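Local coordinates for protein glutamate--tRNA ligase (Methanothermobacter thermautotrophicus, PDB 3AII) that probably attaches glutamate to tRNA in two steps, activating it with ATP as Glu-AMP before transfer to the acceptor end, as a non-discriminating archaeal enzyme, at residues A[272-275]-A[276-280]; A[301-304]-A[305-309]; A[529-532]-A[533-536]. All coordinates share one frame; numbering follows the deposited sequence.

Contact 1. Residues A[272-275]-A[276-280]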
ATOM      1  N   PRO A 272      24.662   9.085   6.894  1.00 12.80           N
ATOM      2  CA  PRO A 272      24.976   7.662   6.769  1.00 13.62           C
ATOM      3  C   PRO A 272      24.284   7.049   5.564  1.00 15.77           C
ATOM      4  O   PRO A 272      23.182   7.471   5.156  1.00 14.32           O
ATOM      5  CB  PRO A 272      24.395   7.064   8.058  1.00 14.00           C
ATOM      6  CG  PRO A 272      23.217   7.937   8.342  1.00 16.63           C
ATOM      7  CD  PRO A 272      23.710   9.341   7.986  1.00 15.64           C
ATOM      8  N   MET A 273      24.947   6.056   4.985  1.00 14.97           N
ATOM      9  CA  MET A 273      24.320   5.193   4.000  1.00 16.67           C
ATOM     10  C   MET A 273      23.541   4.109   4.718  1.00 14.68           C
ATOM     11  O   MET A 273      23.849   3.758   5.874  1.00 14.93           O
ATOM     12  CB  MET A 273      25.365   4.568   3.079  1.00 17.16           C
ATOM     13  CG  MET A 273      26.149   5.585   2.281  1.00 17.91           C
ATOM     14  SD  MET A 273      25.064   6.533   1.209  1.00 23.86           S
ATOM     15  CE  MET A 273      24.708   5.343  -0.079  1.00 34.07           C
ATOM     16  N   MET A 274      22.518   3.606   4.027  1.00 16.01           N
ATOM     17  CA  MET A 274      21.561   2.678   4.612  0.59 17.00           C
ATOM     18  C   MET A 274      22.207   1.493   5.349  1.00 15.34           C
ATOM     19  O   MET A 274      21.825   1.171   6.480  1.00 16.51           O
ATOM     20  CB  MET A 274      20.581   2.196   3.533  0.59 15.57           C
ATOM     21  CG  MET A 274      19.203   1.862   4.068  0.59 23.60           C
ATOM     22  SD  MET A 274      18.743   0.187   3.629  0.59 62.99           S
ATOM     23  CE  MET A 274      20.287  -0.612   4.014  0.59  6.21           C
ATOM     24  N   ASN A 275      23.176   0.834   4.727  1.00 14.27           N
ATOM     25  CA  ASN A 275      23.742  -0.347   5.363  1.00 13.36           C
ATOM     26  C   ASN A 275      24.460  -0.070   6.682  1.00 15.84           C
ATOM     27  O   ASN A 275      24.529  -0.945   7.541  1.00 18.01           O
ATOM     28  CB  ASN A 275      24.629  -1.126   4.388  1.00 19.09           C
ATOM     29  CG  ASN A 275      23.807  -1.904   3.383  1.00 24.65           C
ATOM     30  OD1 ASN A 275      23.938  -1.734   2.167  1.00 30.63           O
ATOM     31  ND2 ASN A 275      22.926  -2.745   3.891  1.00 20.11           N
ATOM     32  N   PHE A 276      24.992   1.142   6.839  1.00 12.78           N
ATOM     33  CA  PHE A 276      25.616   1.533   8.089  1.00 14.44           C
ATOM     34  C   PHE A 276      24.561   1.857   9.148  1.00 13.78           C
ATOM     35  O   PHE A 276      24.608   1.335  10.266  1.00 15.79           O
ATOM     36  CB  PHE A 276      26.559   2.742   7.906  1.00 12.63           C
ATOM     37  CG  PHE A 276      27.256   3.167   9.197  1.00 11.20           C
ATOM     38  CD1 PHE A 276      28.278   2.405   9.744  1.00 15.05           C
ATOM     39  CD2 PHE A 276      26.855   4.318   9.865  1.00 17.33           C
ATOM     40  CE1 PHE A 276      28.897   2.796  10.938  1.00 17.49           C
ATOM     41  CE2 PHE A 276      27.438   4.707  11.055  1.00 13.16           C
ATOM     42  CZ  PHE A 276      28.494   3.958  11.587  1.00 15.59           C
ATOM     43  N   SER A 277      23.636   2.754   8.826  1.00 14.02           N
ATOM     44  CA  SER A 277      22.648   3.160   9.822  1.00 13.05           C
ATOM     45  C   SER A 277      21.752   1.997  10.240  1.00 16.37           C
ATOM     46  O   SER A 277      21.397   1.895  11.410  1.00 16.76           O
ATOM     47  CB  SER A 277      21.801   4.329   9.323  1.00 13.29           C
ATOM     48  OG  SER A 277      21.087   3.956   8.148  1.00 18.46           O
ATOM     49  N   VAL A 278      21.436   1.106   9.300  1.00 15.85           N
ATOM     50  CA  VAL A 278      20.587  -0.055   9.613  1.00 17.41           C
ATOM     51  C   VAL A 278      21.299  -0.978  10.616  1.00 16.50           C
ATOM     52  O   VAL A 278      20.721  -1.394  11.628  1.00 18.22           O
ATOM     53  CB  VAL A 278      20.174  -0.823   8.335  1.00 16.12           C
ATOM     54  CG1 VAL A 278      19.612  -2.199   8.672  1.00 20.29           C
ATOM     55  CG2 VAL A 278      19.164  -0.019   7.546  1.00 16.37           C
ATOM     56  N   ALA A 279      22.558  -1.297  10.343  1.00 15.24           N
ATOM     57  CA  ALA A 279      23.321  -2.169  11.235  1.00 15.94           C
ATOM     58  C   ALA A 279      23.479  -1.558  12.615  1.00 15.93           C
ATOM     59  O   ALA A 279      23.276  -2.227  13.626  1.00 18.79           O
ATOM     60  CB  ALA A 279      24.696  -2.473  10.640  1.00 17.89           C
ATOM     61  N   VAL A 280      23.861  -0.284  12.670  1.00 14.19           N
ATOM     62  CA  VAL A 280      24.024   0.383  13.954  1.00 14.82           C
ATOM     63  C   VAL A 280      22.703   0.381  14.749  1.00 16.26           C
ATOM     64  O   VAL A 280      22.679   0.084  15.959  1.00 17.36           O
ATOM     65  CB  VAL A 280      24.565   1.831  13.775  1.00 16.14           C
ATOM     66  CG1 VAL A 280      24.488   2.599  15.096  1.00 18.11           C
ATOM     67  CG2 VAL A 280      26.021   1.804  13.279  1.00 16.30           C
TER
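Pro-272 lays CB against the rim of the Phe-276 ring. Pro-272 CB lies near the ring plane, 4.1 Å from Phe-276 CD2. The same proline edge also meets Ser-277, where Pro-272 CB is 4.0 Å from Ser-277 CB. This is the first turn of helix 274-284, and Met-273 sits at its N-cap position. The Met-273 carbonyl starts the helical bonding. Ser-277 N reaches Met-273 O at 3.1 Å, while Phe-276 N makes a weak, more bent bond to the same oxygen. One residue on, Val-278 N bonds to Met-274 O at 2.8 Å. The Ser-277 hydroxyl, placed between its own N and carbonyl carbon (chi1 61°), folds back to give Met-274 O a weak second bond. Met-274 and Val-278 cross at a slant on the flank of the helix. In the conformer given here Met-274 bends at chi2 and chi3, with Met-274 CE 3.8 Å from Val-278 CG2; a second conformer makes this contact less certain. The Phe-276 ring stands off the helix with CG anti to the backbone N (chi1 -179°), and Val-280 CG2 lies 3.7 Å above one of its faces, toward the rim. In the catalytic domain, Phe-276 packs on strand 252-256 and helix 172-184. Pro-272 and Ser-277 also meet helix 172-184, whereas Asn-275, Val-278 and Ala-279 touch helix 299-310.

Contact 2. Residues A[301-304]-A[305-309]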
ATOM      1  N   GLU A 301      25.343  -9.259   3.594  1.00 26.52           N
ATOM      2  CA  GLU A 301      26.775  -9.488   3.451  1.00 29.32           C
ATOM      3  C   GLU A 301      27.589  -8.230   3.770  1.00 22.45           C
ATOM      4  O   GLU A 301      28.649  -8.306   4.374  1.00 25.52           O
ATOM      5  CB  GLU A 301      27.099  -9.961   2.032  1.00 32.83           C
ATOM      6  CG  GLU A 301      26.644 -11.368   1.709  1.00 53.93           C
ATOM      7  CD  GLU A 301      26.935 -11.742   0.268  1.00 78.46           C
ATOM      8  OE1 GLU A 301      28.101 -12.069  -0.041  1.00 70.09           O
ATOM      9  OE2 GLU A 301      25.997 -11.703  -0.559  1.00 85.88           O
ATOM     10  N   LYS A 302      27.091  -7.073   3.348  1.00 24.12           N
ATOM     11  CA  LYS A 302      27.789  -5.819   3.624  1.00 17.85           C
ATOM     12  C   LYS A 302      27.789  -5.504   5.118  1.00 18.42           C
ATOM     13  O   LYS A 302      28.819  -5.161   5.698  1.00 19.82           O
ATOM     14  CB  LYS A 302      27.145  -4.672   2.840  1.00 23.11           C
ATOM     15  CG  LYS A 302      27.265  -4.821   1.332  1.00 23.59           C
ATOM     16  CD  LYS A 302      26.513  -3.708   0.618  1.00 36.13           C
ATOM     17  CE  LYS A 302      26.733  -3.772  -0.883  1.00 45.55           C
ATOM     18  NZ  LYS A 302      25.895  -2.767  -1.600  1.00 55.93           N
ATOM     19  N   GLN A 303      26.617  -5.616   5.739  1.00 22.21           N
ATOM     20  CA  GLN A 303      26.488  -5.292   7.155  1.00 19.92           C
ATOM     21  C   GLN A 303      27.282  -6.221   8.064  1.00 22.85           C
ATOM     22  O   GLN A 303      27.795  -5.803   9.105  1.00 19.62           O
ATOM     23  CB  GLN A 303      25.015  -5.311   7.552  1.00 18.74           C
ATOM     24  CG  GLN A 303      24.178  -4.309   6.772  1.00 21.43           C
ATOM     25  CD  GLN A 303      22.707  -4.374   7.135  1.00 25.26           C
ATOM     26  OE1 GLN A 303      21.850  -3.943   6.365  1.00 28.28           O
ATOM     27  NE2 GLN A 303      22.411  -4.918   8.309  1.00 28.89           N
ATOM     28  N   GLU A 304      27.386  -7.485   7.674  1.00 23.13           N
ATOM     29  CA  GLU A 304      28.152  -8.448   8.460  1.00 29.44           C
ATOM     30  C   GLU A 304      29.558  -7.939   8.827  1.00 23.62           C
ATOM     31  O   GLU A 304      30.038  -8.173   9.934  1.00 22.43           O
ATOM     32  CB  GLU A 304      28.208  -9.799   7.739  1.00 31.46           C
ATOM     33  CG  GLU A 304      26.888 -10.557   7.782  1.00 46.31           C
ATOM     34  CD  GLU A 304      26.888 -11.816   6.933  1.00 68.67           C
ATOM     35  OE1 GLU A 304      27.883 -12.069   6.215  1.00 55.30           O
ATOM     36  OE2 GLU A 304      25.881 -12.554   6.983  1.00 57.41           O
ATOM     37  N   TYR A 305      30.195  -7.199   7.921  1.00 24.18           N
ATOM     38  CA  TYR A 305      31.525  -6.640   8.184  1.00 23.40           C
ATOM     39  C   TYR A 305      31.527  -5.609   9.302  1.00 19.01           C
ATOM     40  O   TYR A 305      32.478  -5.510  10.071  1.00 24.62           O
ATOM     41  CB  TYR A 305      32.117  -6.018   6.917  1.00 21.60           C
ATOM     42  CG  TYR A 305      32.552  -7.046   5.906  1.00 21.75           C
ATOM     43  CD1 TYR A 305      31.712  -7.424   4.864  1.00 21.18           C
ATOM     44  CD2 TYR A 305      33.801  -7.641   5.992  1.00 24.58           C
ATOM     45  CE1 TYR A 305      32.104  -8.373   3.944  1.00 26.35           C
ATOM     46  CE2 TYR A 305      34.198  -8.588   5.074  1.00 17.94           C
ATOM     47  CZ  TYR A 305      33.351  -8.950   4.058  1.00 25.22           C
ATOM     48  OH  TYR A 305      33.750  -9.894   3.146  1.00 25.66           O
ATOM     49  N   LEU A 306      30.449  -4.838   9.376  1.00 20.24           N
ATOM     50  CA  LEU A 306      30.297  -3.836  10.422  0.51 20.69           C
ATOM     51  C   LEU A 306      30.171  -4.492  11.778  1.00 15.87           C
ATOM     52  O   LEU A 306      30.862  -4.115  12.725  1.00 20.64           O
ATOM     53  CB  LEU A 306      29.041  -3.002  10.183  0.51 20.30           C
ATOM     54  CG  LEU A 306      29.087  -1.930   9.108  0.51 20.88           C
ATOM     55  CD1 LEU A 306      27.708  -1.306   8.993  0.51 12.92           C
ATOM     56  CD2 LEU A 306      30.119  -0.881   9.457  0.51 24.24           C
ATOM     57  N   TYR A 307      29.279  -5.481  11.866  1.00 18.58           N
ATOM     58  CA  TYR A 307      29.065  -6.220  13.107  1.00 18.07           C
ATOM     59  C   TYR A 307      30.389  -6.843  13.536  1.00 19.53           C
ATOM     60  O   TYR A 307      30.787  -6.752  14.684  1.00 22.35           O
ATOM     61  CB  TYR A 307      28.014  -7.319  12.926  1.00 19.54           C
ATOM     62  CG  TYR A 307      26.573  -6.843  12.883  1.00 18.52           C
ATOM     63  CD1 TYR A 307      25.871  -6.600  14.060  1.00 19.92           C
ATOM     64  CD2 TYR A 307      25.925  -6.652  11.671  1.00 17.69           C
ATOM     65  CE1 TYR A 307      24.544  -6.183  14.029  1.00 19.21           C
ATOM     66  CE2 TYR A 307      24.584  -6.220  11.626  1.00 21.02           C
ATOM     67  CZ  TYR A 307      23.915  -5.988  12.814  1.00 19.66           C
ATOM     68  OH  TYR A 307      22.602  -5.576  12.788  1.00 22.38           O
ATOM     69  N   ARG A 308      31.065  -7.463  12.579  1.00 20.54           N
ATOM     70  CA  ARG A 308      32.388  -8.046  12.798  0.55 22.54           C
ATOM     71  C   ARG A 308      33.371  -7.063  13.427  1.00 25.34           C
ATOM     72  O   ARG A 308      33.970  -7.320  14.490  1.00 22.76           O
ATOM     73  CB  ARG A 308      32.965  -8.512  11.459  0.55 24.60           C
ATOM     74  CG  ARG A 308      32.466  -9.849  10.964  0.55 37.14           C
ATOM     75  CD  ARG A 308      33.278 -10.268   9.751  0.55 36.86           C
ATOM     76  NE  ARG A 308      34.675  -9.851   9.874  0.55 27.80           N
ATOM     77  CZ  ARG A 308      35.596 -10.051   8.938  0.55 37.22           C
ATOM     78  NH1 ARG A 308      36.841  -9.637   9.126  0.55 48.85           N
ATOM     79  NH2 ARG A 308      35.269 -10.672   7.816  0.55 23.59           N
ATOM     80  N   HIS A 309      33.556  -5.933  12.755  1.00 21.82           N
ATOM     81  CA  HIS A 309      34.525  -4.939  13.182  1.00 20.80           C
ATOM     82  C   HIS A 309      34.217  -4.343  14.538  1.00 29.21           C
ATOM     83  O   HIS A 309      35.131  -4.020  15.289  1.00 24.92           O
ATOM     84  CB  HIS A 309      34.638  -3.810  12.154  1.00 22.63           C
ATOM     85  CG  HIS A 309      35.407  -4.184  10.932  1.00 28.11           C
ATOM     86  ND1 HIS A 309      36.603  -4.870  10.992  1.00 40.07           N
ATOM     87  CD2 HIS A 309      35.174  -3.945   9.621  1.00 22.45           C
ATOM     88  CE1 HIS A 309      37.066  -5.048   9.768  1.00 49.27           C
ATOM     89  NE2 HIS A 309      36.221  -4.493   8.919  1.00 28.51           N
TER
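Gln-303 and Tyr-307 lie side by side on neighbouring turns of alpha-helix 299-310 in the catalytic domain, their side chains pointing the same way. Gln-303 has CG anti to its carbonyl carbon (chi1 -60°) and then runs extended. Gln-303 NE2 comes to 4.2 Å from Tyr-307 CE2, and the amide and ring planes are 29° apart. This is a loose van der Waals contact. The amide is also held through its oxygen, because Gln-303 OE1 accepts a hydrogen bond from Asn-275 ND2 of helix 274-284. Nearer the backbone, Tyr-307 CD2 lies 3.3 Å from Gln-303 O. That oxygen also takes a bond from Tyr-307 N and a weak one from Leu-306 N. One residue on, Arg-308 N bonds to Glu-304 O at 2.9 Å.

Glu-304 extends its chain to a salt bridge between its OE2 and Arg-300 NE. Leu-306, modelled in two conformers, faces helices 172-184 and 274-284, while Arg-308 is exposed. Tyr-305 leans back along the preceding turn. Its CG stands beside its own N (chi1 -73°), and this brings the ring beside two carbonyl oxygens of the preceding turn. Lys-302 O lies at the ring edge, in plane, and also receives a weak bond from Tyr-305 N. Glu-301 O approaches obliquely, 3.2 Å from Tyr-305 CD1.

Contact 3. Residues A[529-532]-A[533-536]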
ATOM      1  N   VAL A 529     -21.085  -0.831  -0.103  1.00 13.97           N
ATOM      2  CA  VAL A 529     -22.305  -1.471  -0.545  1.00 14.12           C
ATOM      3  C   VAL A 529     -22.036  -2.334  -1.759  1.00 13.24           C
ATOM      4  O   VAL A 529     -20.957  -2.278  -2.358  1.00 16.26           O
ATOM      5  CB  VAL A 529     -23.372  -0.424  -0.912  1.00 16.56           C
ATOM      6  CG1 VAL A 529     -23.666   0.460   0.289  1.00 18.48           C
ATOM      7  CG2 VAL A 529     -22.903   0.422  -2.106  1.00 19.42           C
ATOM      8  N   GLN A 530     -23.019  -3.159  -2.086  1.00 13.50           N
ATOM      9  CA  GLN A 530     -23.010  -3.899  -3.333  1.00 14.06           C
ATOM     10  C   GLN A 530     -24.004  -3.250  -4.296  1.00 12.12           C
ATOM     11  O   GLN A 530     -25.225  -3.232  -4.053  1.00 15.24           O
ATOM     12  CB  GLN A 530     -23.383  -5.368  -3.100  1.00 16.22           C
ATOM     13  CG  GLN A 530     -23.353  -6.170  -4.387  1.00 17.62           C
ATOM     14  CD  GLN A 530     -23.479  -7.667  -4.173  1.00 33.94           C
ATOM     15  OE1 GLN A 530     -23.795  -8.134  -3.074  1.00 32.99           O
ATOM     16  NE2 GLN A 530     -23.216  -8.430  -5.223  1.00 31.68           N
ATOM     17  N   LEU A 531     -23.475  -2.668  -5.365  1.00 12.43           N
ATOM     18  CA  LEU A 531     -24.303  -2.184  -6.453  1.00 14.92           C
ATOM     19  C   LEU A 531     -24.564  -3.398  -7.332  1.00 18.45           C
ATOM     20  O   LEU A 531     -23.671  -3.877  -8.042  1.00 15.90           O
ATOM     21  CB  LEU A 531     -23.545  -1.091  -7.207  1.00 14.89           C
ATOM     22  CG  LEU A 531     -23.151   0.090  -6.313  1.00 15.30           C
ATOM     23  CD1 LEU A 531     -22.418   1.165  -7.115  1.00 19.72           C
ATOM     24  CD2 LEU A 531     -24.380   0.693  -5.608  1.00 15.14           C
ATOM     25  N   GLU A 532     -25.779  -3.934  -7.245  1.00 13.81           N
ATOM     26  CA  GLU A 532     -26.033  -5.259  -7.784  1.00 13.31           C
ATOM     27  C   GLU A 532     -25.779  -5.318  -9.284  1.00 13.83           C
ATOM     28  O   GLU A 532     -26.148  -4.398 -10.009  1.00 17.44           O
ATOM     29  CB  GLU A 532     -27.456  -5.696  -7.482  1.00 18.23           C
ATOM     30  CG  GLU A 532     -27.739  -5.767  -5.982  1.00 17.30           C
ATOM     31  CD  GLU A 532     -28.938  -6.622  -5.678  1.00 23.66           C
ATOM     32  OE1 GLU A 532     -28.866  -7.847  -5.916  1.00 22.77           O
ATOM     33  OE2 GLU A 532     -29.952  -6.077  -5.208  1.00 17.28           O
ATOM     34  N   ARG A 533     -25.128  -6.401  -9.705  1.00 18.04           N
ATOM     35  CA  ARG A 533     -24.790  -6.610 -11.116  0.66 17.28           C
ATOM     36  C   ARG A 533     -23.824  -5.554 -11.645  1.00 18.90           C
ATOM     37  O   ARG A 533     -23.652  -5.411 -12.862  1.00 19.22           O
ATOM     38  CB  ARG A 533     -26.061  -6.657 -11.986  0.66 17.95           C
ATOM     39  CG  ARG A 533     -27.076  -7.725 -11.569  0.66 20.41           C
ATOM     40  CD  ARG A 533     -28.226  -7.895 -12.597  0.66 27.85           C
ATOM     41  NE  ARG A 533     -27.758  -8.434 -13.879  0.66 26.49           N
ATOM     42  CZ  ARG A 533     -27.612  -7.714 -14.985  0.66 21.60           C
ATOM     43  NH1 ARG A 533     -27.167  -8.286 -16.099  0.66 25.54           N
ATOM     44  NH2 ARG A 533     -27.919  -6.426 -14.986  0.66 13.73           N
ATOM     45  N   PHE A 534     -23.195  -4.805 -10.742  1.00 16.54           N
ATOM     46  CA  PHE A 534     -22.230  -3.793 -11.149  1.00 16.23           C
ATOM     47  C   PHE A 534     -20.916  -3.959 -10.370  1.00 18.76           C
ATOM     48  O   PHE A 534     -19.870  -4.234 -10.961  1.00 19.02           O
ATOM     49  CB  PHE A 534     -22.836  -2.388 -10.994  1.00 16.01           C
ATOM     50  CG  PHE A 534     -21.946  -1.281 -11.498  1.00 21.81           C
ATOM     51  CD1 PHE A 534     -21.851  -1.018 -12.856  1.00 24.17           C
ATOM     52  CD2 PHE A 534     -21.211  -0.504 -10.609  1.00 19.43           C
ATOM     53  CE1 PHE A 534     -21.026   0.003 -13.321  1.00 23.94           C
ATOM     54  CE2 PHE A 534     -20.377   0.518 -11.069  1.00 21.87           C
ATOM     55  CZ  PHE A 534     -20.294   0.772 -12.428  1.00 22.27           C
ATOM     56  N   GLY A 535     -20.968  -3.827  -9.046  1.00 14.63           N
ATOM     57  CA  GLY A 535     -19.795  -4.086  -8.227  1.00 16.34           C
ATOM     58  C   GLY A 535     -19.940  -3.578  -6.803  1.00 15.98           C
ATOM     59  O   GLY A 535     -20.912  -2.901  -6.481  1.00 15.32           O
ATOM     60  N   PHE A 536     -18.968  -3.898  -5.957  1.00 15.57           N
ATOM     61  CA  PHE A 536     -18.929  -3.346  -4.603  1.00 13.29           C
ATOM     62  C   PHE A 536     -18.271  -1.981  -4.660  1.00 15.90           C
ATOM     63  O   PHE A 536     -17.386  -1.755  -5.488  1.00 17.68           O
ATOM     64  CB  PHE A 536     -18.136  -4.260  -3.679  1.00 13.86           C
ATOM     65  CG  PHE A 536     -18.794  -5.589  -3.449  1.00 18.21           C
ATOM     66  CD1 PHE A 536     -19.664  -5.763  -2.394  1.00 19.10           C
ATOM     67  CD2 PHE A 536     -18.555  -6.655  -4.302  1.00 19.48           C
ATOM     68  CE1 PHE A 536     -20.271  -6.986  -2.175  1.00 19.42           C
ATOM     69  CE2 PHE A 536     -19.168  -7.877  -4.094  1.00 20.40           C
ATOM     70  CZ  PHE A 536     -20.025  -8.042  -3.027  1.00 19.12           C
TER
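A tight beta hairpin links strands 528-531 and 535-541 in the anticodon-binding part of the enzyme, with a classic beta bulge where the second strand begins. Phe-534 and Gly-535 both face Leu-531. Phe-534 N and Gly-535 N each bond to Leu-531 O at 2.9 Å, with Gly-535 N in the carbonyl plane and Phe-534 N tilted from it. Leu-531 N returns a bond to Gly-535 O, which completes the hydrogen-bonded pair. Gly-535 has backbone angles at which a CB would jam against the preceding carbonyl oxygen.

Leu-531 and Phe-534 run side by side, with Leu-531 CD1 4.1 Å from Phe-534 CD2. At the non-hydrogen-bonded pair, Gln-530 crosses the Phe-536 ring. Its CG is anti to the backbone N (chi1 -179°), and the extended chain stacks its amide over the ring, the planes 26° apart. Gln-530 CG makes a CH-pi contact, 4.2 Å from the Phe-536 ring centroid and 22° off the ring normal. An alanine here is likely to leave this face of the Phe-536 ring without its CH-pi contact and amide cover. Glu-532 forms salt bridges with Arg-426 and Arg-438. Beside the glutamine, Phe-536 CA makes a CA-H...O contact with Val-529 O at 3.2 Å.

Overall arrangement
Contacts 1 and 2 are neighbours in the catalytic domain, with centres about 11 Å apart. They lie on two helices that pack together, and Asn-275 ND2 to Gln-303 OE1, at 3.0 Å, is a probable hydrogen bond between them. Tyr-307 OH adds packing 3.5 Å from Ala-279 O. Contact 3 belongs to the anticodon-binding part, on the opposite side of the chain's centre. Its centre is about 49 Å from that of contact 1 and 55 Å from that of contact 2. The nearest atoms are still about 37 Å and 41 Å away, so neither touches it. None of the three includes residues of the predicted HIGH motif or the cysteines that bind the zinc ion.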